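PDB 3R5T: ferric vibriobactin ABC transporter, periplasmic ferric vibriobactin-binding protein from Vibrio cholerae, which binds ferric vibriobactin in the periplasm and probably delivers it to an ABC transporter that carries the iron-siderophore complex into the cell. Local coordinates for residues A30-G35 with S267-L272; I45-A48 with T54-E57; V175-A180 with E220-L225; A242-P247 with K258-L263. All coordinates share one frame; numbering follows the deposited sequence.

Contact 1: A30-G35 with S267-L272; sequences AVTVTG and SFRIDL. With VBN ((4S,5R)-N-{3-[(2,3-dihydroxybenzoyl)amino]propyl}-2-(2,3-dihydroxyphenyl)-N-[3-({[(4S,5R)-2-(2,3-dihydroxyphenyl)-5-met hyl-4,5-dihydro-1,3-oxazol-4-yl]carbonyl}amino)propyl]-5-methyl-4,5-dihydro-1,3-oxazole-4-carboxamide), chain B.
In the siderophore pocket of ViuP, Thr32 and Arg269 meet beside the bound vibriobactin, and the arginine reaches on to the ligand. Their side chains lie roughly perpendicular. Arg269 NE donates to Thr32 OG1 over 3.0 Å, a bent bond (140° at the hydrogen) whose acceptor sits 27° out of the guanidinium plane, while the methyl CG2 of Thr32 lies at the edge of the same group. Thr32 OG1 is also hydrogen-bonded to Asp98. A bend in the arginine chain between CB and CG turns its outer nitrogens toward the ligand: Arg269 NH1 bonds the catecholate oxygen OAF of VBN at 2.8 Å and nearly straight (166°), and NH2 has a partner in Tyr118 OH. The ferric ion lies about 4 Å from the nearest part of this side chain, and the arginine's positive charge would be expected to steady the anionic catecholates. Two lobes with a ligand cleft between them are the design of solute-binding protein family 8; here the loop 267-272 carries the chain from strand 260-264 of the mixed sheet back to helix 31-39. Phe268 brings CZ to 3.3 Å from VBN NBD. Further along, Asp271 sets its CB 4.0 Å from Gly35 C. Water 1 bonds Thr32 O at 2.8 Å and Asp271 OD1 at 3.1 Å, and a second water, 2.9 Å from Asp271 OD1, also connects the two. The other carboxylate oxygen, OD2, N-caps helix 272-286 through Ser274 N.

Contact 2: I45-A48 with T54-E57; sequences IASA and TFFE
The Phe55 ring meets Ser47 and Ala48 at its edge, with both backbone carbonyl oxygens lying near the ring plane. Ring atom CE1 does most of the touching: it stands 3.6 Å from Ser47 O and 3.9 Å from Ala48 O, and Ser47 CB approaches it just as closely as the second oxygen. Such an approach sets the slightly positive C-H rim of an aromatic ring against carbonyl oxygens, a pairing that is probably mildly attractive. With CG anti to its carbonyl carbon (chi1 -78°), Phe55 swings the ring back toward the strand. Around it, Trp59 meets the ring with planes at about 45°, and Arg60, Ala63 and Lys70 also touch its side chain. These neighbours mark out a beta-alpha-beta unit: strand 44-49 leads through this loop to helix 60-65 and then to the parallel, adjacent strand 69-73. Ser47 OG, anti to the backbone N, closes a local bond within the strand, donating to Ala48 O over 2.7 Å in the carbonyl plane, on a lone pair, and is also hydrogen-bonded to Thr34 of helix 31-39. Next to Phe55, Phe56 turns the other way and lines the vibriobactin pocket.

Contact 3: V175-A180 with E220-L225; sequences VVNAVA and EHLTQL
Leu222 carries the packed side of this contact, spreading its two methyls over Asn177 and Val179. Its CD1 lies against the amide of Asn177, 3.6 Å from OD1 and 3.8 Å from CG, the leucine meeting the asparagine nearly at right angles. Its CD2 lies 4.2 Å from Val179 CG2, here with the two side chains antiparallel and alongside, and Leu225 CD1 reaches the same valine methyl at 4.3 Å. The leucine therefore forks over the strand, one methyl to each of two residues that alternate onto the same face, while Ala178 between them points away. Strand 177-180 lies second from the edge of the mixed sheet, between 214-217 and 165-169, and the 220-225 segment belongs to the connection that leaves edge strand 214-217 and passes over its neighbours on the way to strand 229-233. Accordingly Leu222 and Leu225 also rest on Val168 of strand 165-169. The amide of Asn177 is buried but held: OD1 is hydrogen-bonded to His171 N and ND2 to Gly172 O, which makes Asn177 a second-shell residue to His171, itself bonded to vibriobactin. The loose side lies away from the sheet, where Glu220, Thr223 and Gln224 are exposed and the bonds become local. Glu220 O accepts from both Thr223 N and Thr223 OG1, the latter at 2.8 Å with the donor nearly on the line of the carbonyl bond. His221 ND1 donates to Gln224 OE1 over 2.6 Å, a straight bond (166°) lying in the imidazole plane, and the histidine ring also stacks with Trp204.

Contact 4: A242-P247 with K258-L263; sequences AFLHDP and KQVYGL
Two tyrosine hydroxyls, from Tyr170 and Tyr219, are hydrogen-bonded to OD2 of Asp246, while OD1 of the same carboxylate pairs with Ile248 N; this buried acid anchors the chain just beyond the point where Phe243 and Leu244 press against Val260. Leu244 makes the broader approach: its CG comes to 3.6 Å from Val260 CB and its CD2 to 3.7 Å from Val260 CG2, the two side chains pointing oppositely as they pass. Phe243 lies crosswise to the valine, its ring atom CD1 3.7 Å from Val260 CG1. With CG1 anti to the backbone N (chi1 177°), Val260 divides its methyls, CG1 toward the phenylalanine and CG2 toward the leucine. The Phe243 ring also meets Tyr170 edge-to-face. In the fold, helices 237-244 and 253-256 form the crossover between parallel strands 229-233 and 260-264. Lys258 ends the second helix in a Schellman motif with positive phi (50°), and its CA lies 4.3 Å from Leu244 CD2 on the exposed side. The side-chain contacts are apolar, which implies that shape and exclusion of water hold helix to strand here, while a polar tie between them comes from Asp237 OD1 with Gly262 N.

Read from the N terminus, contact 1 opens first, at the start of helix 31-39, and closes last, 232 residues later, so the other three are all nested within its loop. Contact 2 closes almost at once, joining the next strand of the first parallel sheet to the loop that follows it; through Phe56 it packs on Thr32 and Arg269 of contact 1. Contacts 3 and 4 then follow in series, without crossing, and both serve the mixed sheet, their nearest atoms about 5 Å apart. Strand 260-264 of contact 4 runs on toward 267-272, where the chain returns to helix 31-39 and closes contact 1.

Contact 1: A30-G35 with S267-L272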
loop_
_atom_site.group_PDB
_atom_site.type_symbol
_atom_site.label_atom_id
_atom_site.label_comp_id
_atom_site.label_asym_id
_atom_site.label_seq_id
_atom_site.Cartn_x
_atom_site.Cartn_y
_atom_site.Cartn_z
ATOM N N ALA A 30 8.265 9.128 -3.770
ATOM C CA ALA A 30 6.988 8.715 -3.167
ATOM C C ALA A 30 7.224 7.647 -2.104
ATOM O O ALA A 30 7.564 6.498 -2.424
ATOM C CB ALA A 30 5.987 8.192 -4.245
ATOM N N VAL A 31 7.035 8.020 -0.847
ATOM C CA VAL A 31 7.268 7.104 0.259
ATOM C C VAL A 31 6.484 5.787 0.084
ATOM O O VAL A 31 6.980 4.718 0.438
ATOM C CB VAL A 31 6.971 7.814 1.615
ATOM C CG1 VAL A 31 5.473 8.154 1.740
ATOM C CG2 VAL A 31 7.459 6.976 2.806
ATOM N N THR A 32 5.286 5.853 -0.486
ATOM C CA THR A 32 4.524 4.615 -0.729
ATOM C C THR A 32 5.287 3.643 -1.616
ATOM O O THR A 32 5.292 2.454 -1.361
ATOM C CB THR A 32 3.150 4.877 -1.375
ATOM O OG1 THR A 32 2.383 5.703 -0.504
ATOM C CG2 THR A 32 2.393 3.567 -1.591
ATOM N N VAL A 33 5.948 4.149 -2.651
ATOM C CA VAL A 33 6.562 3.257 -3.620
ATOM C C VAL A 33 7.835 2.646 -3.062
ATOM O O VAL A 33 8.251 1.571 -3.490
ATOM C CB VAL A 33 6.868 4.014 -4.893
ATOM C CG1 VAL A 33 7.664 3.151 -5.864
ATOM C CG2 VAL A 33 5.561 4.475 -5.521
ATOM N N THR A 34 8.456 3.327 -2.101
ATOM C CA THR A 34 9.750 2.864 -1.581
ATOM C C THR A 34 9.694 1.455 -0.969
ATOM O O THR A 34 10.624 0.655 -1.122
ATOM C CB THR A 34 10.305 3.910 -0.618
ATOM O OG1 THR A 34 10.481 5.118 -1.354
ATOM C CG2 THR A 34 11.638 3.485 -0.036
ATOM N N GLY A 35 8.597 1.146 -0.287
ATOM C CA GLY A 35 8.429 -0.184 0.264
ATOM C C GLY A 35 8.533 -1.294 -0.784
ATOM O O GLY A 35 9.130 -2.337 -0.531
ATOM N N SER A 267 -0.521 -0.953 8.678
ATOM C CA SER A 267 -1.338 -1.365 7.538
ATOM C C SER A 267 -1.839 -0.213 6.674
ATOM O O SER A 267 -2.685 -0.431 5.808
ATOM C CB SER A 267 -2.520 -2.217 8.008
ATOM O OG SER A 267 -3.394 -1.466 8.851
ATOM N N PHE A 268 -1.360 1.007 6.925
ATOM C CA PHE A 268 -1.842 2.144 6.143
ATOM C C PHE A 268 -1.641 1.929 4.626
ATOM O O PHE A 268 -2.597 2.027 3.854
ATOM C CB PHE A 268 -1.238 3.481 6.610
ATOM C CG PHE A 268 -1.718 4.641 5.809
ATOM C CD1 PHE A 268 -3.047 5.051 5.902
ATOM C CD2 PHE A 268 -0.872 5.288 4.938
ATOM C CE1 PHE A 268 -3.528 6.097 5.144
ATOM C CE2 PHE A 268 -1.346 6.342 4.166
ATOM C CZ PHE A 268 -2.682 6.741 4.272
ATOM N N ARG A 269 -0.415 1.627 4.216
ATOM C CA ARG A 269 -0.134 1.280 2.818
ATOM C C ARG A 269 0.329 -0.163 2.765
ATOM O O ARG A 269 0.915 -0.671 3.746
ATOM C CB ARG A 269 0.952 2.191 2.244
ATOM C CG ARG A 269 0.513 3.616 1.918
ATOM C CD ARG A 269 -0.469 3.677 0.783
ATOM N NE ARG A 269 -0.503 4.982 0.113
ATOM C CZ ARG A 269 -1.442 5.907 0.290
ATOM N NH1 ARG A 269 -2.460 5.696 1.120
ATOM N NH2 ARG A 269 -1.382 7.047 -0.387
ATOM N N ILE A 270 0.067 -0.822 1.636
ATOM C CA ILE A 270 0.410 -2.231 1.459
ATOM C C ILE A 270 1.677 -2.420 0.640
ATOM O O ILE A 270 1.768 -1.993 -0.514
ATOM C CB ILE A 270 -0.713 -2.997 0.748
ATOM C CG1 ILE A 270 -2.022 -2.888 1.543
ATOM C CG2 ILE A 270 -0.276 -4.449 0.532
ATOM C CD1 ILE A 270 -1.905 -3.420 2.943
ATOM N N ASP A 271 2.674 -3.030 1.254
ATOM C CA ASP A 271 3.854 -3.477 0.536
ATOM C C ASP A 271 4.143 -4.881 1.073
ATOM O O ASP A 271 3.418 -5.376 1.933
ATOM C CB ASP A 271 5.012 -2.483 0.736
ATOM C CG ASP A 271 5.244 -2.169 2.179
ATOM O OD1 ASP A 271 5.182 -0.979 2.554
ATOM O OD2 ASP A 271 5.504 -3.126 2.941
ATOM N N LEU A 272 5.181 -5.534 0.579
ATOM C CA LEU A 272 5.506 -6.881 1.035
ATOM C C LEU A 272 5.603 -6.947 2.559
ATOM O O LEU A 272 5.120 -7.896 3.180
ATOM C CB LEU A 272 6.831 -7.320 0.438
ATOM C CG LEU A 272 7.371 -8.638 0.991
ATOM C CD1 LEU A 272 6.446 -9.832 0.711
ATOM C CD2 LEU A 272 8.777 -8.885 0.423
HETATM C C VBN B . -5.117 12.521 4.283
HETATM N N VBN B . -3.680 12.038 2.253
HETATM O O VBN B . -6.118 12.550 3.648
HETATM C CA VBN B . -3.750 12.540 3.614
HETATM C CB VBN B . -3.141 13.982 3.439
HETATM C CAB VBN B . 1.100 7.777 7.893
HETATM O OAC VBN B . -8.387 8.248 5.549
HETATM O OAD VBN B . -0.660 11.902 6.960
HETATM O OAF VBN B . -4.169 7.964 1.264
HETATM O OAG VBN B . -5.032 10.521 -2.574
HETATM O OAH VBN B . -1.885 9.838 0.542
HETATM O OAI VBN B . -5.186 9.540 3.152
HETATM O OAJ VBN B . -4.545 10.714 0.095
HETATM O OAK VBN B . -2.065 9.786 3.250
HETATM C CAL VBN B . -6.923 5.763 2.512
HETATM C CAM VBN B . -4.094 14.107 -2.197
HETATM C CAN VBN B . 1.614 9.023 1.495
HETATM C CAO VBN B . -5.806 6.210 1.729
HETATM C CAP VBN B . -4.480 12.879 -2.804
HETATM C CAQ VBN B . 0.472 9.269 0.664
HETATM C CAR VBN B . -7.486 6.610 3.536
HETATM C CAS VBN B . -3.876 14.185 -0.813
HETATM C CAT VBN B . 1.503 9.070 2.908
HETATM C CAU VBN B . -7.281 11.734 6.788
HETATM C CAV VBN B . -4.116 12.518 8.040
HETATM C CAW VBN B . -8.076 11.041 5.669
HETATM C CAX VBN B . -2.811 12.278 8.835
HETATM C CAY VBN B . -6.456 12.949 6.357
HETATM C CAZ VBN B . -3.926 12.694 6.524
HETATM N NBB VBN B . -7.329 10.144 4.791
HETATM N NBC VBN B . -2.209 10.997 8.471
HETATM N NBD VBN B . -1.093 9.251 5.620
HETATM O OBF VBN B . 1.243 9.103 5.751
HETATM C CBG VBN B . -7.602 8.725 4.807
HETATM C CBH VBN B . -1.132 10.932 7.479
HETATM C CBJ VBN B . -3.979 13.179 1.428
HETATM C CBK VBN B . -5.255 7.501 1.974
HETATM C CBL VBN B . -4.654 11.727 -2.014
HETATM C CBM VBN B . -0.747 9.552 1.276
HETATM C CBN VBN B . -5.787 8.309 2.937
HETATM C CBO VBN B . -4.445 11.815 -0.699
HETATM C CBP VBN B . -0.847 9.597 2.641
HETATM C CBQ VBN B . -6.951 7.838 3.752
HETATM C CBR VBN B . -4.019 13.078 -0.077
HETATM C CBS VBN B . 0.317 9.323 3.490
HETATM C CBU VBN B . 0.778 9.072 7.169
HETATM C CBW VBN B . 0.157 9.502 4.972
HETATM C CBX VBN B . -0.758 9.527 7.024
HETATM N NBY VBN B . -5.160 12.663 5.734
HETATM O OG1 VBN B . -3.530 14.365 2.049
HETATM C CG2 VBN B . -1.704 14.218 3.877
HETATM O O HOH W 1 5.915 1.786 1.265
HETATM O O HOH W 2 3.704 0.852 0.914
#

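Contact 2: I45-A48 with T54-E57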
loop_
_atom_site.group_PDB
_atom_site.type_symbol
_atom_site.label_atom_id
_atom_site.label_comp_id
_atom_site.label_asym_id
_atom_site.label_seq_id
_atom_site.Cartn_x
_atom_site.Cartn_y
_atom_site.Cartn_z
ATOM N N ILE A 45 18.392 4.413 -3.373
ATOM C CA ILE A 45 19.456 5.001 -2.568
ATOM C C ILE A 45 18.993 6.211 -1.747
ATOM O O ILE A 45 19.727 6.706 -0.895
ATOM C CB ILE A 45 20.744 5.269 -3.416
ATOM C CG1 ILE A 45 20.415 6.074 -4.672
ATOM C CG2 ILE A 45 21.389 3.949 -3.813
ATOM C CD1 ILE A 45 20.125 7.540 -4.428
ATOM N N ALA A 46 17.748 6.629 -1.966
ATOM C CA ALA A 46 17.200 7.784 -1.270
ATOM C C ALA A 46 15.702 7.788 -1.487
ATOM O O ALA A 46 15.223 7.327 -2.522
ATOM C CB ALA A 46 17.829 9.088 -1.790
ATOM N N SER A 47 14.960 8.265 -0.499
ATOM C CA SER A 47 13.508 8.316 -0.603
ATOM C C SER A 47 12.945 9.512 0.134
ATOM O O SER A 47 13.352 9.805 1.261
ATOM C CB SER A 47 12.882 7.039 -0.031
ATOM O OG SER A 47 11.470 7.144 0.010
ATOM N N ALA A 48 11.992 10.187 -0.505
ATOM C CA ALA A 48 11.161 11.146 0.207
ATOM C C ALA A 48 10.331 10.442 1.281
ATOM O O ALA A 48 10.236 9.206 1.322
ATOM C CB ALA A 48 10.263 11.929 -0.772
ATOM N N THR A 54 8.553 10.957 8.011
ATOM C CA THR A 54 8.864 9.608 8.443
ATOM C C THR A 54 8.867 8.629 7.273
ATOM O O THR A 54 8.232 8.874 6.244
ATOM C CB THR A 54 7.864 9.095 9.487
ATOM O OG1 THR A 54 6.541 9.077 8.929
ATOM C CG2 THR A 54 7.888 9.997 10.735
ATOM N N PHE A 55 9.617 7.550 7.457
ATOM C CA PHE A 55 9.502 6.348 6.632
ATOM C C PHE A 55 8.428 5.447 7.246
ATOM O O PHE A 55 8.239 5.425 8.460
ATOM C CB PHE A 55 10.826 5.576 6.633
ATOM C CG PHE A 55 11.904 6.144 5.731
ATOM C CD1 PHE A 55 11.608 7.020 4.694
ATOM C CD2 PHE A 55 13.217 5.741 5.900
ATOM C CE1 PHE A 55 12.630 7.488 3.861
ATOM C CE2 PHE A 55 14.232 6.203 5.073
ATOM C CZ PHE A 55 13.931 7.074 4.052
ATOM N N PHE A 56 7.743 4.649 6.429
ATOM C CA PHE A 56 6.763 3.707 6.990
ATOM C C PHE A 56 7.447 2.688 7.879
ATOM O O PHE A 56 8.489 2.130 7.507
ATOM C CB PHE A 56 5.930 3.002 5.907
ATOM C CG PHE A 56 4.971 3.905 5.183
ATOM C CD1 PHE A 56 4.135 4.770 5.884
ATOM C CD2 PHE A 56 4.899 3.895 3.802
ATOM C CE1 PHE A 56 3.245 5.595 5.205
ATOM C CE2 PHE A 56 4.001 4.710 3.118
ATOM C CZ PHE A 56 3.193 5.573 3.821
ATOM N N GLU A 57 6.863 2.420 9.042
ATOM C CA GLU A 57 7.535 1.620 10.065
ATOM C C GLU A 57 7.784 0.171 9.667
ATOM O O GLU A 57 8.730 -0.449 10.148
ATOM C CB GLU A 57 6.746 1.671 11.382
ATOM C CG GLU A 57 7.484 1.083 12.569
ATOM C CD GLU A 57 8.769 1.827 12.941
ATOM O OE1 GLU A 57 9.009 2.961 12.468
ATOM O OE2 GLU A 57 9.550 1.252 13.723
#

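Contact 3: V175-A180 with E220-L225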
loop_
_atom_site.group_PDB
_atom_site.type_symbol
_atom_site.label_atom_id
_atom_site.label_comp_id
_atom_site.label_asym_id
_atom_site.label_seq_id
_atom_site.Cartn_x
_atom_site.Cartn_y
_atom_site.Cartn_z
ATOM N N VAL A 175 -16.483 14.028 9.906
ATOM C CA VAL A 175 -15.287 14.017 9.064
ATOM C C VAL A 175 -15.514 13.040 7.920
ATOM O O VAL A 175 -16.239 12.056 8.083
ATOM C CB VAL A 175 -14.048 13.550 9.870
ATOM C CG1 VAL A 175 -12.829 13.351 8.963
ATOM C CG2 VAL A 175 -13.736 14.550 10.973
ATOM N N VAL A 176 -14.881 13.300 6.784
ATOM C CA VAL A 176 -14.938 12.357 5.683
ATOM C C VAL A 176 -14.138 11.120 6.079
ATOM O O VAL A 176 -12.987 11.221 6.497
ATOM C CB VAL A 176 -14.383 12.983 4.377
ATOM C CG1 VAL A 176 -14.066 11.893 3.342
ATOM C CG2 VAL A 176 -15.374 14.010 3.834
ATOM N N ASN A 177 -14.756 9.944 5.960
ATOM C CA ASN A 177 -14.093 8.675 6.242
ATOM C C ASN A 177 -13.855 7.955 4.917
ATOM O O ASN A 177 -14.191 8.475 3.849
ATOM C CB ASN A 177 -14.972 7.810 7.156
ATOM C CG ASN A 177 -14.978 8.293 8.619
ATOM O OD1 ASN A 177 -14.517 7.571 9.509
ATOM N ND2 ASN A 177 -15.487 9.514 8.872
ATOM N N ALA A 178 -13.328 6.741 4.949
ATOM C CA ALA A 178 -13.072 6.068 3.673
ATOM C C ALA A 178 -13.199 4.561 3.761
ATOM O O ALA A 178 -12.997 3.972 4.826
ATOM C CB ALA A 178 -11.711 6.466 3.102
ATOM N N VAL A 179 -13.545 3.944 2.630
ATOM C CA VAL A 179 -13.760 2.504 2.580
ATOM C C VAL A 179 -13.040 1.902 1.368
ATOM O O VAL A 179 -13.171 2.396 0.247
ATOM C CB VAL A 179 -15.268 2.179 2.503
ATOM C CG1 VAL A 179 -15.496 0.669 2.462
ATOM C CG2 VAL A 179 -16.039 2.816 3.672
ATOM N N ALA A 180 -12.312 0.817 1.589
ATOM C CA ALA A 180 -11.522 0.219 0.501
ATOM C C ALA A 180 -12.351 -0.271 -0.682
ATOM O O ALA A 180 -13.425 -0.857 -0.512
ATOM C CB ALA A 180 -10.621 -0.945 1.016
ATOM N N GLU A 220 -21.806 9.586 7.647
ATOM C CA GLU A 220 -23.096 8.897 7.774
ATOM C C GLU A 220 -23.178 7.607 6.960
ATOM O O GLU A 220 -23.892 6.673 7.334
ATOM C CB GLU A 220 -24.271 9.808 7.375
ATOM C CG GLU A 220 -24.582 10.900 8.373
ATOM C CD GLU A 220 -23.456 11.896 8.489
ATOM O OE1 GLU A 220 -22.840 12.204 7.442
ATOM O OE2 GLU A 220 -23.192 12.360 9.623
ATOM N N HIS A 221 -22.480 7.551 5.831
ATOM C CA HIS A 221 -22.535 6.347 4.998
ATOM C C HIS A 221 -21.963 5.106 5.686
ATOM O O HIS A 221 -22.283 3.979 5.284
ATOM C CB HIS A 221 -21.847 6.560 3.646
ATOM C CG HIS A 221 -22.583 7.485 2.724
ATOM N ND1 HIS A 221 -23.847 7.216 2.244
ATOM C CD2 HIS A 221 -22.218 8.669 2.176
ATOM C CE1 HIS A 221 -24.234 8.200 1.449
ATOM N NE2 HIS A 221 -23.262 9.095 1.392
ATOM N N LEU A 222 -21.094 5.299 6.676
ATOM C CA LEU A 222 -20.574 4.164 7.439
ATOM C C LEU A 222 -21.690 3.324 8.038
ATOM O O LEU A 222 -21.557 2.099 8.159
ATOM C CB LEU A 222 -19.632 4.625 8.560
ATOM C CG LEU A 222 -18.249 5.169 8.178
ATOM C CD1 LEU A 222 -17.535 5.615 9.439
ATOM C CD2 LEU A 222 -17.418 4.124 7.417
ATOM N N THR A 223 -22.800 3.964 8.397
ATOM C CA THR A 223 -23.923 3.227 8.977
ATOM C C THR A 223 -24.567 2.263 7.991
ATOM O O THR A 223 -25.319 1.393 8.398
ATOM C CB THR A 223 -25.037 4.150 9.503
ATOM O OG1 THR A 223 -25.655 4.834 8.405
ATOM C CG2 THR A 223 -24.492 5.154 10.516
ATOM N N GLN A 224 -24.266 2.427 6.701
ATOM C CA GLN A 224 -24.900 1.624 5.654
ATOM C C GLN A 224 -24.089 0.398 5.258
ATOM O O GLN A 224 -24.544 -0.403 4.435
ATOM C CB GLN A 224 -25.188 2.496 4.430
ATOM C CG GLN A 224 -26.133 3.656 4.751
ATOM C CD GLN A 224 -26.333 4.609 3.579
ATOM O OE1 GLN A 224 -25.408 5.286 3.152
ATOM N NE2 GLN A 224 -27.562 4.673 3.070
ATOM N N LEU A 225 -22.910 0.233 5.853
ATOM C CA LEU A 225 -22.076 -0.932 5.542
ATOM C C LEU A 225 -22.748 -2.227 6.011
ATOM O O LEU A 225 -23.312 -2.291 7.104
ATOM C CB LEU A 225 -20.678 -0.769 6.153
ATOM C CG LEU A 225 -19.858 0.367 5.547
ATOM C CD1 LEU A 225 -18.616 0.656 6.389
ATOM C CD2 LEU A 225 -19.469 0.024 4.123
#

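Contact 4: A242-P247 with K258-L263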
loop_
_atom_site.group_PDB
_atom_site.type_symbol
_atom_site.label_atom_id
_atom_site.label_comp_id
_atom_site.label_asym_id
_atom_site.label_seq_id
_atom_site.Cartn_x
_atom_site.Cartn_y
_atom_site.Cartn_z
ATOM N N ALA A 242 -12.526 2.074 19.398
ATOM C CA ALA A 242 -13.212 3.354 19.246
ATOM C C ALA A 242 -14.324 3.238 18.194
ATOM O O ALA A 242 -15.412 3.791 18.370
ATOM C CB ALA A 242 -12.226 4.451 18.876
ATOM N N PHE A 243 -14.039 2.512 17.114
ATOM C CA PHE A 243 -15.032 2.212 16.085
ATOM C C PHE A 243 -16.192 1.421 16.688
ATOM O O PHE A 243 -17.357 1.786 16.528
ATOM C CB PHE A 243 -14.384 1.418 14.949
ATOM C CG PHE A 243 -15.284 1.177 13.775
ATOM C CD1 PHE A 243 -16.025 0.002 13.665
ATOM C CD2 PHE A 243 -15.350 2.107 12.740
ATOM C CE1 PHE A 243 -16.832 -0.224 12.574
ATOM C CE2 PHE A 243 -16.152 1.883 11.639
ATOM C CZ PHE A 243 -16.896 0.707 11.544
ATOM N N LEU A 244 -15.860 0.347 17.395
ATOM C CA LEU A 244 -16.853 -0.532 18.011
ATOM C C LEU A 244 -17.802 0.204 18.946
ATOM O O LEU A 244 -18.978 -0.151 19.055
ATOM C CB LEU A 244 -16.143 -1.617 18.806
ATOM C CG LEU A 244 -15.754 -2.909 18.117
ATOM C CD1 LEU A 244 -14.451 -3.428 18.705
ATOM C CD2 LEU A 244 -16.893 -3.952 18.226
ATOM N N HIS A 245 -17.289 1.220 19.629
ATOM C CA HIS A 245 -18.079 1.934 20.627
ATOM C C HIS A 245 -18.660 3.251 20.127
ATOM O O HIS A 245 -19.262 3.992 20.894
ATOM C CB HIS A 245 -17.267 2.154 21.910
ATOM C CG HIS A 245 -17.022 0.896 22.681
ATOM N ND1 HIS A 245 -15.849 0.180 22.584
ATOM C CD2 HIS A 245 -17.812 0.211 23.543
ATOM C CE1 HIS A 245 -15.922 -0.888 23.359
ATOM N NE2 HIS A 245 -17.102 -0.893 23.952
ATOM N N ASP A 246 -18.493 3.539 18.841
ATOM C CA ASP A 246 -19.088 4.734 18.262
ATOM C C ASP A 246 -20.601 4.541 18.272
ATOM O O ASP A 246 -21.110 3.684 17.567
ATOM C CB ASP A 246 -18.581 4.923 16.833
ATOM C CG ASP A 246 -19.165 6.145 16.152
ATOM O OD1 ASP A 246 -20.210 6.652 16.603
ATOM O OD2 ASP A 246 -18.577 6.595 15.146
ATOM N N PRO A 247 -21.324 5.337 19.074
ATOM C CA PRO A 247 -22.760 5.093 19.269
ATOM C C PRO A 247 -23.554 5.155 17.971
ATOM O O PRO A 247 -24.553 4.451 17.831
ATOM C CB PRO A 247 -23.201 6.237 20.201
ATOM C CG PRO A 247 -21.968 6.730 20.813
ATOM C CD PRO A 247 -20.869 6.527 19.814
ATOM N N LYS A 258 -19.521 -8.198 16.977
ATOM C CA LYS A 258 -18.214 -7.964 17.574
ATOM C C LYS A 258 -17.134 -8.598 16.700
ATOM O O LYS A 258 -16.301 -9.382 17.160
ATOM C CB LYS A 258 -18.154 -8.481 19.012
ATOM C CG LYS A 258 -18.890 -7.594 20.009
ATOM C CD LYS A 258 -18.646 -8.047 21.440
ATOM C CE LYS A 258 -19.399 -7.171 22.422
ATOM N NZ LYS A 258 -20.865 -7.202 22.159
ATOM N N GLN A 259 -17.180 -8.265 15.419
ATOM C CA GLN A 259 -16.151 -8.698 14.495
ATOM C C GLN A 259 -15.530 -7.478 13.839
ATOM O O GLN A 259 -15.549 -7.315 12.616
ATOM C CB GLN A 259 -16.715 -9.701 13.482
ATOM C CG GLN A 259 -16.953 -11.077 14.127
ATOM C CD GLN A 259 -17.815 -12.034 13.312
ATOM O OE1 GLN A 259 -18.064 -13.158 13.747
ATOM N NE2 GLN A 259 -18.291 -11.596 12.157
ATOM N N VAL A 260 -14.990 -6.603 14.689
ATOM C CA VAL A 260 -14.259 -5.426 14.255
ATOM C C VAL A 260 -12.818 -5.594 14.702
ATOM O O VAL A 260 -12.548 -5.725 15.898
ATOM C CB VAL A 260 -14.805 -4.145 14.907
ATOM C CG1 VAL A 260 -13.974 -2.947 14.475
ATOM C CG2 VAL A 260 -16.259 -3.939 14.545
ATOM N N TYR A 261 -11.902 -5.579 13.740
ATOM C CA TYR A 261 -10.505 -5.890 13.999
ATOM C C TYR A 261 -9.592 -4.819 13.423
ATOM O O TYR A 261 -9.899 -4.205 12.398
ATOM C CB TYR A 261 -10.153 -7.253 13.378
ATOM C CG TYR A 261 -11.130 -8.354 13.744
ATOM C CD1 TYR A 261 -11.174 -8.868 15.037
ATOM C CD2 TYR A 261 -12.020 -8.862 12.803
ATOM C CE1 TYR A 261 -12.072 -9.864 15.377
ATOM C CE2 TYR A 261 -12.915 -9.852 13.134
ATOM C CZ TYR A 261 -12.936 -10.354 14.417
ATOM O OH TYR A 261 -13.834 -11.347 14.744
ATOM N N GLY A 262 -8.475 -4.573 14.094
ATOM C CA GLY A 262 -7.449 -3.749 13.488
ATOM C C GLY A 262 -6.657 -4.547 12.477
ATOM O O GLY A 262 -6.284 -5.694 12.712
ATOM N N LEU A 263 -6.391 -3.925 11.339
ATOM C CA LEU A 263 -5.585 -4.577 10.320
ATOM C C LEU A 263 -4.108 -4.504 10.712
ATOM O O LEU A 263 -3.278 -5.256 10.205
ATOM C CB LEU A 263 -5.848 -3.918 8.974
ATOM C CG LEU A 263 -5.544 -4.675 7.687
ATOM C CD1 LEU A 263 -6.301 -6.012 7.623
ATOM C CD2 LEU A 263 -5.912 -3.771 6.513
#